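Local coordinates for ABC transporter substrate-binding protein (Staphylococcus aureus subsp. aureus NCTC 8325, PDB 3UN6), which probably serves as the zinc-binding, ligand-capturing component of an ABC-type import system, at residues 51-56 and 245-250; 91-96 and 147-152; 217-222 and 284-289; 223-228 and 239-244. All coordinates share one frame; numbering follows the deposited sequence.

Overall arrangement
From the N terminus, helix 48-58 supplies the first half of contact 1, a loop that closes only when helix 234-250 packs against it. Within that long loop, contact 2 closes first, setting the end of strand 89-93 against the start of helix 148-159. Residues 217-222, leading into strand 221-225, open contact 3 and pass directly into contact 4, which closes a short loop as helix 234-250 folds back. Contact 4 therefore lies within both contact 1 and contact 3. Contacts 1 and 3 cross, because residues 217-222 lie within contact 1's loop and residues 284-289 beyond it. Neighbouring strands 89-93 and 221-225 join contacts 2, 3 and 4 through one sheet, while helix 234-250 joins contacts 1 and 4.

Contact 1. Residues 51-56 and 245-250; sequences MMTKKL and KKSGFK
Ser247 drives its small side chain into the surface of helix 48-58, among Met52, Thr53 and Leu56. Its OG, anti to its own carbonyl carbon (chi1 -66°), lies only 3.2 Å from Thr53 CA, so the serine meets the backbone of the other helix as well as its side chains. Close by, Met52 CG (selenomethionine) is 3.4 Å from Ser247 CB, tighter than the usual carbon-carbon contact. A small residue suits this spot, where the axes of the two short helical segments approach to 8.6 Å and their directions differ by 111°. The buried hydroxyls are satisfied within their own helices: Ser247 OG bonds to Asp243 O and Thr53 OG1 to Asn49 O. Leu56 CD2 also touches the serine, 3.4 Å from its OG.

Toward solvent the packing is made by aliphatic parts of lysines. Met52 CE lies 3.7 Å from CG of the exposed Lys250. Leu56 CD2 also touches Lys246 CB at 3.9 Å, with the two side chains roughly perpendicular. Lysine fits such margins because its methylenes pack while its amine can reach solvent or, for Lys246, a salt bridge with the C-terminal carboxylate of Ser324. Helix 48-58 packs on helix 234-250 and also on strand 66-71, where Thr53 touches Leu67 and Lys54 touches Leu69, while Met52 also reaches Ile260 of helix 254-264.

Contact 2. Residues 91-96 and 147-152; sequences STLIEL and STHYLL
Glu95 and Thr148 meet with their side chains at about a right angle, the carboxylate turned to the first turn of helix 148-159. The glutamate chain bends at chi2 (82°), which places CD; OE2 lies 2.7 Å from Thr148 OG1. That hydroxyl is also hydrogen-bonded to Tyr219 O, so which acceptor takes its one proton is not settled. Water 1 makes the second link, donating to Glu95 OE1 at 2.8 Å and accepting from Thr148 N. A buried acid suits this place, since the helix N terminus would probably favour its negative charge. Leu151 CD1 adds an apolar neighbour, 3.4 Å from OE2.

Leu93 makes the apolar part of the contact. Its CD2 meets the edge of the His149 ring, near the ring plane, at 3.9 Å from CE1, and these side chains also cross almost perpendicularly; CD1 lies 4.0 Å from Ser147 CB. His149 NE2 is held by Asn118 OD1. Ser147 N-caps its helix, OG accepting from Tyr150 N at 162° and also bonding to His144 O. Strand end against helix start, close beside the zinc, is consistent with the cleft between the two lobes of a type 2 periplasmic-binding-protein fold.

Contact 3. Residues 217-222 and 284-289; sequences DAYCCV and LTIKPS. With ZN (zinc ion), chain B.
Tyr219 reaches across with its hydroxyl to take the backbone N-H of Lys287, OH to N 3.1 Å with an angle of 151° at the hydrogen. Tyrosine suits this task, being long enough to span the gap and apolar enough along its ring to be buried. The same OH lies 3.4 Å from Lys287 CB, and Lys287 O stands at the ring edge, near its plane. Lysine is well placed here: its backbone and CB make the contact, and the extended chain carries the amine away. Beside this bond, Ile286 contributes two apolar touches, CG2 to Tyr219 CE2 at 4.1 Å and CD1 to Val222 CG1 at 3.8 Å.

Lys287 is at the N-cap position of helix 288-300, and Val222 belongs to the antiparallel strand of a sheet ordered 2-1-3-n-4, the topology of type 2 periplasmic binding proteins. Between Tyr219 and Val222 come two of the zinc ligands. Cys220 SG, anti to its backbone N (chi1 -173°), binds zinc at 2.4 Å, and Cys221 SG, beside its own N, binds at 2.3 Å; water 2 and His46 complete the four. Farther out, Cys221 N bonds to His114 NE2, and Ile286 O accepts from Tyr309 OH.

Contact 4. Residues 223-228 and 239-244; sequences LVLRGE and AFVQDY
Leu223 meets Tyr244 and Phe240 with successive parts of its side chain. CB, pointing at the helix, passes 4.0 Å from Tyr244 OH. CG then stands anti to the backbone N (chi1 174°); the Leu223 and Tyr244 side chains slide past each other in opposite directions. At the tip, CD2 sits over the centre of the Tyr244 ring, 3.8 Å from the centroid and only 10° off the ring normal, a CH-pi contact. The same methyl also touches Phe240 CE2 at 3.9 Å, so one leucine branch is shared by two aromatic residues a helical turn apart. Leucine suits this position because its methyl ends a chain long enough to reach the ring of Tyr244 and is apolar enough for a buried place between sheet and helix.

Here the strand of residues 223-225 and the helix of residues 239-244 run almost exactly antiparallel, at 175°, with their axes 11.7 Å apart. This is helix-on-sheet packing on one layer of an alpha/beta lobe: the chain leaves strand 221-225, turns through helix 227-232 and returns along helix 234-250.

Two residues along the strand, Leu225 points to the same side. Its CD2 meets the edge of the Phe240 ring, near its plane, 4.1 Å from CE2, and CD1 lies 4.4 Å from Val241 CG2. Phe240 also rests on Ile37 and Ile39 of strand 36-41, extending the apolar layer across the sheet. Tyr244 keeps its buried hydroxyl satisfied by bonding to Leu112 O.

Contact 1. Residues 51-56 and 245-250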
loop_
_atom_site.group_PDB
_atom_site.type_symbol
_atom_site.label_atom_id
_atom_site.label_comp_id
_atom_site.label_asym_id
_atom_site.label_seq_id
_atom_site.Cartn_x
_atom_site.Cartn_y
_atom_site.Cartn_z
HETATM N N MSE A 51 1.856 -12.814 -2.074
HETATM C CA MSE A 51 2.931 -13.797 -2.267
HETATM C C MSE A 51 2.634 -15.000 -1.367
HETATM O O MSE A 51 2.755 -16.167 -1.774
HETATM C CB MSE A 51 4.310 -13.232 -1.882
HETATM C CG MSE A 51 4.728 -11.804 -2.378
HETATM SE SE MSE A 51 4.737 -11.439 -4.281
HETATM C CE MSE A 51 2.872 -10.826 -4.505
HETATM N N MSE A 52 2.255 -14.721 -0.122
HETATM C CA MSE A 52 1.913 -15.801 0.797
HETATM C C MSE A 52 0.732 -16.606 0.255
HETATM O O MSE A 52 0.746 -17.848 0.321
HETATM C CB MSE A 52 1.578 -15.267 2.184
HETATM C CG MSE A 52 1.245 -16.328 3.138
HETATM SE SE MSE A 52 2.804 -17.497 3.554
HETATM C CE MSE A 52 1.796 -19.051 4.076
ATOM N N THR A 53 -0.277 -15.912 -0.283
ATOM C CA THR A 53 -1.469 -16.576 -0.836
ATOM C C THR A 53 -1.065 -17.558 -1.929
ATOM O O THR A 53 -1.527 -18.696 -1.955
ATOM C CB THR A 53 -2.490 -15.546 -1.365
ATOM O OG1 THR A 53 -2.830 -14.642 -0.305
ATOM C CG2 THR A 53 -3.749 -16.230 -1.875
ATOM N N LYS A 54 -0.192 -17.095 -2.817
ATOM C CA LYS A 54 0.380 -17.888 -3.886
ATOM C C LYS A 54 1.093 -19.128 -3.326
ATOM O O LYS A 54 0.887 -20.238 -3.815
ATOM C CB LYS A 54 1.370 -17.013 -4.671
ATOM C CG LYS A 54 2.063 -17.663 -5.847
ATOM C CD LYS A 54 1.105 -18.030 -6.914
ATOM C CE LYS A 54 1.849 -18.500 -8.128
ATOM N NZ LYS A 54 0.906 -19.058 -9.107
ATOM N N LYS A 55 1.888 -18.956 -2.270
ATOM C CA LYS A 55 2.593 -20.085 -1.696
ATOM C C LYS A 55 1.604 -21.096 -1.101
ATOM O O LYS A 55 1.752 -22.302 -1.272
ATOM C CB LYS A 55 3.586 -19.648 -0.633
ATOM C CG LYS A 55 4.386 -20.823 -0.090
ATOM C CD LYS A 55 5.295 -20.455 1.068
ATOM C CE LYS A 55 6.053 -21.710 1.559
ATOM N NZ LYS A 55 6.825 -21.454 2.800
ATOM N N LEU A 56 0.594 -20.598 -0.402
ATOM C CA LEU A 56 -0.419 -21.469 0.185
ATOM C C LEU A 56 -1.184 -22.261 -0.900
ATOM O O LEU A 56 -1.405 -23.472 -0.768
ATOM C CB LEU A 56 -1.350 -20.618 1.047
ATOM C CG LEU A 56 -2.551 -21.196 1.782
ATOM C CD1 LEU A 56 -2.238 -22.490 2.535
ATOM C CD2 LEU A 56 -3.066 -20.112 2.731
ATOM N N LYS A 245 -7.185 -14.688 3.357
ATOM C CA LYS A 245 -7.459 -14.478 4.784
ATOM C C LYS A 245 -6.551 -15.366 5.652
ATOM O O LYS A 245 -5.921 -14.888 6.596
ATOM C CB LYS A 245 -8.933 -14.721 5.073
ATOM C CG LYS A 245 -9.319 -14.538 6.522
ATOM C CD LYS A 245 -10.819 -14.458 6.655
ATOM C CE LYS A 245 -11.234 -14.231 8.103
ATOM N NZ LYS A 245 -12.714 -14.103 8.204
ATOM N N LYS A 246 -6.482 -16.654 5.312
ATOM C CA LYS A 246 -5.609 -17.595 6.003
ATOM C C LYS A 246 -4.154 -17.086 5.969
ATOM O O LYS A 246 -3.447 -17.100 6.994
ATOM C CB LYS A 246 -5.677 -18.974 5.341
ATOM C CG LYS A 246 -7.052 -19.649 5.323
ATOM C CD LYS A 246 -6.975 -21.040 4.664
ATOM C CE LYS A 246 -8.340 -21.733 4.558
ATOM N NZ LYS A 246 -9.010 -21.923 5.870
ATOM N N SER A 247 -3.725 -16.621 4.784
ATOM C CA SER A 247 -2.358 -16.130 4.581
ATOM C C SER A 247 -2.033 -14.949 5.481
ATOM O O SER A 247 -0.922 -14.847 6.019
ATOM C CB SER A 247 -2.137 -15.733 3.116
ATOM O OG SER A 247 -2.203 -16.878 2.282
ATOM N N GLY A 248 -3.021 -14.081 5.654
ATOM C CA GLY A 248 -2.882 -12.892 6.476
ATOM C C GLY A 248 -2.470 -13.199 7.894
ATOM O O GLY A 248 -1.672 -12.470 8.478
ATOM N N PHE A 249 -2.994 -14.282 8.434
ATOM C CA PHE A 249 -2.637 -14.710 9.789
ATOM C C PHE A 249 -1.290 -15.430 9.819
ATOM O O PHE A 249 -0.533 -15.262 10.764
ATOM C CB PHE A 249 -3.753 -15.544 10.402
ATOM C CG PHE A 249 -5.005 -14.744 10.675
ATOM C CD1 PHE A 249 -5.091 -13.941 11.797
ATOM C CD2 PHE A 249 -6.080 -14.778 9.797
ATOM C CE1 PHE A 249 -6.239 -13.184 12.053
ATOM C CE2 PHE A 249 -7.230 -14.026 10.034
ATOM C CZ PHE A 249 -7.308 -13.225 11.171
ATOM N N LYS A 250 -0.985 -16.218 8.794
ATOM C CA LYS A 250 0.352 -16.841 8.687
ATOM C C LYS A 250 1.467 -15.774 8.713
ATOM O O LYS A 250 2.553 -15.995 9.260
ATOM C CB LYS A 250 0.486 -17.619 7.368
ATOM C CG LYS A 250 0.176 -19.079 7.405
ATOM C CD LYS A 250 1.245 -19.839 8.202
ATOM C CE LYS A 250 1.160 -21.331 7.970
ATOM N NZ LYS A 250 -0.229 -21.839 8.151
#

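Contact 2. Residues 91-96 and 147-152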
loop_
_atom_site.group_PDB
_atom_site.type_symbol
_atom_site.label_atom_id
_atom_site.label_comp_id
_atom_site.label_asym_id
_atom_site.label_seq_id
_atom_site.Cartn_x
_atom_site.Cartn_y
_atom_site.Cartn_z
ATOM N N SER A 91 -3.408 -5.264 -5.565
ATOM C CA SER A 91 -3.132 -4.643 -4.254
ATOM C C SER A 91 -2.780 -3.210 -4.653
ATOM O O SER A 91 -1.868 -3.006 -5.451
ATOM C CB SER A 91 -1.959 -5.316 -3.533
ATOM O OG SER A 91 -1.776 -4.745 -2.254
ATOM N N THR A 92 -3.503 -2.223 -4.129
ATOM C CA THR A 92 -3.334 -0.840 -4.588
ATOM C C THR A 92 -3.625 0.212 -3.530
ATOM O O THR A 92 -4.267 -0.060 -2.512
ATOM C CB THR A 92 -4.247 -0.586 -5.857
ATOM O OG1 THR A 92 -3.932 0.676 -6.481
ATOM C CG2 THR A 92 -5.714 -0.608 -5.487
ATOM N N LEU A 93 -3.128 1.416 -3.768
ATOM C CA LEU A 93 -3.374 2.545 -2.873
ATOM C C LEU A 93 -4.903 2.730 -2.744
ATOM O O LEU A 93 -5.625 2.766 -3.754
ATOM C CB LEU A 93 -2.765 3.821 -3.435
ATOM C CG LEU A 93 -1.261 3.775 -3.716
ATOM C CD1 LEU A 93 -0.870 5.087 -4.377
ATOM C CD2 LEU A 93 -0.457 3.500 -2.432
ATOM N N ILE A 94 -5.388 2.845 -1.507
ATOM C CA ILE A 94 -6.832 2.936 -1.283
ATOM C C ILE A 94 -7.433 4.220 -1.856
ATOM O O ILE A 94 -8.551 4.196 -2.366
ATOM C CB ILE A 94 -7.212 2.694 0.235
ATOM C CG1 ILE A 94 -8.727 2.518 0.385
ATOM C CG2 ILE A 94 -6.663 3.807 1.148
ATOM C CD1 ILE A 94 -9.207 2.328 1.852
ATOM N N GLU A 95 -6.681 5.331 -1.816
ATOM C CA GLU A 95 -7.195 6.613 -2.295
ATOM C C GLU A 95 -7.291 6.603 -3.797
ATOM O O GLU A 95 -8.225 7.147 -4.351
ATOM C CB GLU A 95 -6.334 7.818 -1.839
ATOM C CG GLU A 95 -6.303 8.087 -0.292
ATOM C CD GLU A 95 -5.315 7.212 0.497
ATOM O OE1 GLU A 95 -4.629 6.345 -0.104
ATOM O OE2 GLU A 95 -5.200 7.409 1.734
ATOM N N LEU A 96 -6.307 5.972 -4.440
ATOM C CA LEU A 96 -6.223 5.844 -5.908
ATOM C C LEU A 96 -7.398 5.027 -6.424
ATOM O O LEU A 96 -8.043 5.384 -7.423
ATOM C CB LEU A 96 -4.890 5.184 -6.287
ATOM C CG LEU A 96 -4.545 5.051 -7.768
ATOM C CD1 LEU A 96 -4.680 6.390 -8.517
ATOM C CD2 LEU A 96 -3.124 4.446 -7.922
ATOM N N SER A 147 -2.728 9.261 -2.236
ATOM C CA SER A 147 -2.043 8.287 -1.422
ATOM C C SER A 147 -2.082 8.664 0.034
ATOM O O SER A 147 -2.224 9.822 0.363
ATOM C CB SER A 147 -0.586 8.150 -1.867
ATOM O OG SER A 147 0.191 9.336 -1.640
ATOM N N THR A 148 -1.990 7.658 0.890
ATOM C CA THR A 148 -1.889 7.847 2.335
ATOM C C THR A 148 -0.576 8.585 2.670
ATOM O O THR A 148 -0.467 9.253 3.677
ATOM C CB THR A 148 -1.959 6.479 3.028
ATOM O OG1 THR A 148 -3.270 5.952 2.842
ATOM C CG2 THR A 148 -1.645 6.544 4.568
ATOM N N HIS A 149 0.406 8.454 1.793
ATOM C CA HIS A 149 1.705 9.113 1.944
ATOM C C HIS A 149 1.551 10.615 1.918
ATOM O O HIS A 149 2.116 11.301 2.767
ATOM C CB HIS A 149 2.644 8.601 0.855
ATOM C CG HIS A 149 2.669 7.117 0.792
ATOM N ND1 HIS A 149 1.845 6.398 -0.055
ATOM C CD2 HIS A 149 3.321 6.206 1.555
ATOM C CE1 HIS A 149 2.033 5.109 0.156
ATOM N NE2 HIS A 149 2.927 4.963 1.123
ATOM N N TYR A 150 0.774 11.137 0.962
ATOM C CA TYR A 150 0.456 12.569 0.926
ATOM C C TYR A 150 -0.217 12.992 2.248
ATOM O O TYR A 150 0.121 14.021 2.823
ATOM C CB TYR A 150 -0.495 12.893 -0.236
ATOM C CG TYR A 150 -1.070 14.298 -0.209
ATOM C CD1 TYR A 150 -2.364 14.549 0.240
ATOM C CD2 TYR A 150 -0.292 15.390 -0.599
ATOM C CE1 TYR A 150 -2.874 15.851 0.260
ATOM C CE2 TYR A 150 -0.787 16.656 -0.583
ATOM C CZ TYR A 150 -2.069 16.894 -0.151
ATOM O OH TYR A 150 -2.511 18.186 -0.153
ATOM N N LEU A 151 -1.167 12.196 2.711
ATOM C CA LEU A 151 -1.884 12.506 3.944
ATOM C C LEU A 151 -0.969 12.480 5.163
ATOM O O LEU A 151 -1.067 13.331 6.033
ATOM C CB LEU A 151 -3.059 11.532 4.155
ATOM C CG LEU A 151 -4.070 11.510 2.996
ATOM C CD1 LEU A 151 -5.136 10.424 3.242
ATOM C CD2 LEU A 151 -4.717 12.880 2.778
ATOM N N LEU A 152 -0.081 11.494 5.227
ATOM C CA LEU A 152 0.858 11.380 6.342
ATOM C C LEU A 152 1.755 12.606 6.405
ATOM O O LEU A 152 1.981 13.186 7.483
ATOM C CB LEU A 152 1.709 10.111 6.204
ATOM C CG LEU A 152 1.067 8.770 6.561
ATOM C CD1 LEU A 152 1.891 7.602 6.008
ATOM C CD2 LEU A 152 0.894 8.661 8.079
HETATM O O HOH W 1 -2.207 5.010 -0.032
#

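Contact 3. Residues 217-222 and 284-289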
loop_
_atom_site.group_PDB
_atom_site.type_symbol
_atom_site.label_atom_id
_atom_site.label_comp_id
_atom_site.label_asym_id
_atom_site.label_seq_id
_atom_site.Cartn_x
_atom_site.Cartn_y
_atom_site.Cartn_z
ATOM N N ASP A 217 -2.278 3.505 12.472
ATOM C CA ASP A 217 -3.005 2.538 11.651
ATOM C C ASP A 217 -3.800 3.152 10.493
ATOM O O ASP A 217 -4.958 2.789 10.244
ATOM C CB ASP A 217 -3.907 1.645 12.526
ATOM C CG ASP A 217 -4.456 0.400 11.748
ATOM O OD1 ASP A 217 -3.829 -0.044 10.744
ATOM O OD2 ASP A 217 -5.518 -0.132 12.154
ATOM N N ALA A 218 -3.188 4.106 9.804
ATOM C CA ALA A 218 -3.797 4.678 8.629
ATOM C C ALA A 218 -3.838 3.604 7.552
ATOM O O ALA A 218 -2.838 2.953 7.275
ATOM C CB ALA A 218 -2.979 5.878 8.136
ATOM N N TYR A 219 -4.987 3.394 6.937
ATOM C CA TYR A 219 -5.038 2.427 5.871
ATOM C C TYR A 219 -4.224 2.961 4.685
ATOM O O TYR A 219 -4.180 4.182 4.438
ATOM C CB TYR A 219 -6.476 2.134 5.446
ATOM C CG TYR A 219 -7.341 1.412 6.450
ATOM C CD1 TYR A 219 -6.793 0.729 7.544
ATOM C CD2 TYR A 219 -8.708 1.301 6.232
ATOM C CE1 TYR A 219 -7.610 0.029 8.432
ATOM C CE2 TYR A 219 -9.524 0.590 7.093
ATOM C CZ TYR A 219 -8.973 -0.040 8.195
ATOM O OH TYR A 219 -9.790 -0.737 9.045
ATOM N N CYS A 220 -3.548 2.050 3.981
ATOM C CA CYS A 220 -2.778 2.410 2.799
ATOM C C CYS A 220 -3.209 1.587 1.577
ATOM O O CYS A 220 -3.908 2.079 0.723
ATOM C CB CYS A 220 -1.280 2.279 3.059
ATOM S SG CYS A 220 -0.269 2.916 1.680
ATOM N N CYS A 221 -2.782 0.344 1.486
ATOM C CA CYS A 221 -3.152 -0.477 0.354
ATOM C C CYS A 221 -4.269 -1.460 0.667
ATOM O O CYS A 221 -4.349 -2.009 1.766
ATOM C CB CYS A 221 -1.947 -1.232 -0.191
ATOM S SG CYS A 221 -0.732 -0.179 -1.075
ATOM N N VAL A 222 -5.089 -1.723 -0.341
ATOM C CA VAL A 222 -6.211 -2.670 -0.238
ATOM C C VAL A 222 -6.191 -3.634 -1.427
ATOM O O VAL A 222 -5.646 -3.322 -2.493
ATOM C CB VAL A 222 -7.606 -1.932 -0.280
ATOM C CG1 VAL A 222 -7.916 -1.266 1.052
ATOM C CG2 VAL A 222 -7.658 -0.953 -1.446
ATOM N N LEU A 284 -7.337 -8.567 8.293
ATOM C CA LEU A 284 -7.290 -7.622 7.207
ATOM C C LEU A 284 -8.688 -7.094 6.819
ATOM O O LEU A 284 -8.917 -6.669 5.685
ATOM C CB LEU A 284 -6.559 -8.257 6.004
ATOM C CG LEU A 284 -5.109 -8.665 6.240
ATOM C CD1 LEU A 284 -4.516 -9.370 4.991
ATOM C CD2 LEU A 284 -4.241 -7.473 6.608
ATOM N N THR A 285 -9.625 -7.114 7.763
ATOM C CA THR A 285 -10.959 -6.549 7.532
ATOM C C THR A 285 -10.824 -5.045 7.254
ATOM O O THR A 285 -10.077 -4.346 7.957
ATOM C CB THR A 285 -11.813 -6.678 8.784
ATOM O OG1 THR A 285 -11.951 -8.055 9.135
ATOM C CG2 THR A 285 -13.238 -6.077 8.580
ATOM N N ILE A 286 -11.523 -4.551 6.243
ATOM C CA ILE A 286 -11.593 -3.119 6.005
ATOM C C ILE A 286 -12.726 -2.623 6.909
ATOM O O ILE A 286 -13.905 -2.785 6.598
ATOM C CB ILE A 286 -11.935 -2.763 4.563
ATOM C CG1 ILE A 286 -10.823 -3.235 3.608
ATOM C CG2 ILE A 286 -12.117 -1.260 4.452
ATOM C CD1 ILE A 286 -11.137 -2.954 2.108
ATOM N N LYS A 287 -12.374 -2.070 8.047
ATOM C CA LYS A 287 -13.381 -1.647 9.001
ATOM C C LYS A 287 -13.956 -0.290 8.647
ATOM O O LYS A 287 -13.251 0.583 8.102
ATOM C CB LYS A 287 -12.818 -1.641 10.420
ATOM C CG LYS A 287 -12.392 -3.005 10.905
ATOM C CD LYS A 287 -11.909 -2.929 12.321
ATOM C CE LYS A 287 -11.205 -4.195 12.744
ATOM N NZ LYS A 287 -10.766 -4.088 14.179
ATOM N N PRO A 288 -15.248 -0.109 8.916
ATOM C CA PRO A 288 -15.870 1.177 8.633
ATOM C C PRO A 288 -15.115 2.355 9.273
ATOM O O PRO A 288 -14.907 3.395 8.634
ATOM C CB PRO A 288 -17.254 1.034 9.261
ATOM C CG PRO A 288 -17.567 -0.443 9.151
ATOM C CD PRO A 288 -16.228 -1.135 9.333
ATOM N N SER A 289 -14.672 2.182 10.512
ATOM C CA SER A 289 -13.977 3.251 11.219
ATOM C C SER A 289 -12.682 3.640 10.503
ATOM O O SER A 289 -12.385 4.831 10.306
ATOM C CB SER A 289 -13.710 2.830 12.678
ATOM O OG SER A 289 -12.932 1.637 12.709
HETATM ZN ZN ZN B . 0.502 1.046 0.404
HETATM O O HOH W 2 2.192 2.057 -0.948
#

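Contact 4. Residues 223-228 and 239-244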
loop_
_atom_site.group_PDB
_atom_site.type_symbol
_atom_site.label_atom_id
_atom_site.label_comp_id
_atom_site.label_asym_id
_atom_site.label_seq_id
_atom_site.Cartn_x
_atom_site.Cartn_y
_atom_site.Cartn_z
ATOM N N LEU A 223 -6.756 -4.818 -1.221
ATOM C CA LEU A 223 -6.974 -5.763 -2.300
ATOM C C LEU A 223 -8.320 -5.384 -2.906
ATOM O O LEU A 223 -9.362 -5.376 -2.194
ATOM C CB LEU A 223 -7.050 -7.190 -1.788
ATOM C CG LEU A 223 -7.419 -8.273 -2.824
ATOM C CD1 LEU A 223 -6.393 -8.362 -3.905
ATOM C CD2 LEU A 223 -7.583 -9.640 -2.123
ATOM N N VAL A 224 -8.294 -5.020 -4.187
ATOM C CA VAL A 224 -9.501 -4.720 -4.924
ATOM C C VAL A 224 -9.674 -5.757 -6.029
ATOM O O VAL A 224 -8.681 -6.281 -6.565
ATOM C CB VAL A 224 -9.464 -3.340 -5.556
ATOM C CG1 VAL A 224 -9.252 -2.282 -4.473
ATOM C CG2 VAL A 224 -8.361 -3.249 -6.612
ATOM N N LEU A 225 -10.930 -6.064 -6.353
ATOM C CA LEU A 225 -11.248 -6.992 -7.414
ATOM C C LEU A 225 -12.187 -6.329 -8.344
ATOM O O LEU A 225 -13.030 -5.528 -7.910
ATOM C CB LEU A 225 -11.942 -8.242 -6.858
ATOM C CG LEU A 225 -11.110 -9.073 -5.882
ATOM C CD1 LEU A 225 -11.940 -10.194 -5.264
ATOM C CD2 LEU A 225 -9.872 -9.627 -6.564
ATOM N N ARG A 226 -12.054 -6.647 -9.633
ATOM C CA ARG A 226 -12.983 -6.140 -10.617
ATOM C C ARG A 226 -14.356 -6.746 -10.327
ATOM O O ARG A 226 -14.463 -7.896 -9.916
ATOM C CB ARG A 226 -12.508 -6.445 -12.054
ATOM C CG ARG A 226 -11.366 -5.544 -12.548
ATOM C CD ARG A 226 -10.942 -5.866 -13.992
ATOM N NE ARG A 226 -12.041 -5.754 -14.960
ATOM C CZ ARG A 226 -12.401 -4.638 -15.596
ATOM N NH1 ARG A 226 -11.770 -3.491 -15.392
ATOM N NH2 ARG A 226 -13.405 -4.674 -16.453
ATOM N N GLY A 227 -15.402 -5.954 -10.549
ATOM C CA GLY A 227 -16.782 -6.345 -10.263
ATOM C C GLY A 227 -17.278 -7.642 -10.863
ATOM O O GLY A 227 -18.077 -8.337 -10.239
ATOM N N GLU A 228 -16.823 -7.988 -12.065
ATOM C CA GLU A 228 -17.283 -9.219 -12.687
ATOM C C GLU A 228 -16.860 -10.475 -11.915
ATOM O O GLU A 228 -17.615 -11.452 -11.863
ATOM C CB GLU A 228 -16.899 -9.324 -14.169
ATOM C CG GLU A 228 -15.434 -9.496 -14.513
ATOM C CD GLU A 228 -14.646 -8.197 -14.573
ATOM O OE1 GLU A 228 -15.171 -7.111 -14.200
ATOM O OE2 GLU A 228 -13.479 -8.273 -15.017
ATOM N N ALA A 239 -13.047 -18.382 -2.806
ATOM C CA ALA A 239 -11.906 -19.276 -2.527
ATOM C C ALA A 239 -10.622 -18.443 -2.429
ATOM O O ALA A 239 -9.835 -18.589 -1.499
ATOM C CB ALA A 239 -11.775 -20.355 -3.609
ATOM N N PHE A 240 -10.453 -17.521 -3.361
ATOM C CA PHE A 240 -9.271 -16.652 -3.346
ATOM C C PHE A 240 -9.158 -15.778 -2.061
ATOM O O PHE A 240 -8.119 -15.760 -1.396
ATOM C CB PHE A 240 -9.228 -15.822 -4.637
ATOM C CG PHE A 240 -8.201 -14.762 -4.620
ATOM C CD1 PHE A 240 -6.871 -15.086 -4.390
ATOM C CD2 PHE A 240 -8.548 -13.444 -4.825
ATOM C CE1 PHE A 240 -5.900 -14.123 -4.350
ATOM C CE2 PHE A 240 -7.581 -12.463 -4.798
ATOM C CZ PHE A 240 -6.235 -12.818 -4.555
ATOM N N VAL A 241 -10.241 -15.103 -1.693
ATOM C CA VAL A 241 -10.243 -14.260 -0.489
ATOM C C VAL A 241 -10.023 -15.102 0.770
ATOM O O VAL A 241 -9.414 -14.650 1.738
ATOM C CB VAL A 241 -11.562 -13.483 -0.361
ATOM C CG1 VAL A 241 -11.695 -12.856 1.029
ATOM C CG2 VAL A 241 -11.640 -12.441 -1.450
ATOM N N GLN A 242 -10.529 -16.323 0.737
ATOM C CA GLN A 242 -10.352 -17.275 1.837
ATOM C C GLN A 242 -8.865 -17.663 2.008
ATOM O O GLN A 242 -8.369 -17.725 3.119
ATOM C CB GLN A 242 -11.179 -18.522 1.573
ATOM C CG GLN A 242 -10.910 -19.674 2.559
ATOM C CD GLN A 242 -11.547 -19.470 3.908
ATOM O OE1 GLN A 242 -12.759 -19.702 4.082
ATOM N NE2 GLN A 242 -10.730 -19.088 4.899
ATOM N N ASP A 243 -8.173 -17.938 0.902
ATOM C CA ASP A 243 -6.765 -18.256 0.957
ATOM C C ASP A 243 -6.007 -17.023 1.411
ATOM O O ASP A 243 -5.080 -17.110 2.195
ATOM C CB ASP A 243 -6.274 -18.750 -0.398
ATOM C CG ASP A 243 -6.899 -20.067 -0.776
ATOM O OD1 ASP A 243 -7.364 -20.770 0.160
ATOM O OD2 ASP A 243 -6.919 -20.395 -1.978
ATOM N N TYR A 244 -6.434 -15.875 0.916
ATOM C CA TYR A 244 -5.860 -14.594 1.293
ATOM C C TYR A 244 -6.018 -14.347 2.803
ATOM O O TYR A 244 -5.092 -13.873 3.453
ATOM C CB TYR A 244 -6.532 -13.487 0.459
ATOM C CG TYR A 244 -5.942 -12.097 0.615
ATOM C CD1 TYR A 244 -4.947 -11.655 -0.234
ATOM C CD2 TYR A 244 -6.412 -11.225 1.596
ATOM C CE1 TYR A 244 -4.402 -10.394 -0.102
ATOM C CE2 TYR A 244 -5.889 -9.957 1.725
ATOM C CZ TYR A 244 -4.870 -9.552 0.874
ATOM O OH TYR A 244 -4.333 -8.290 0.995
#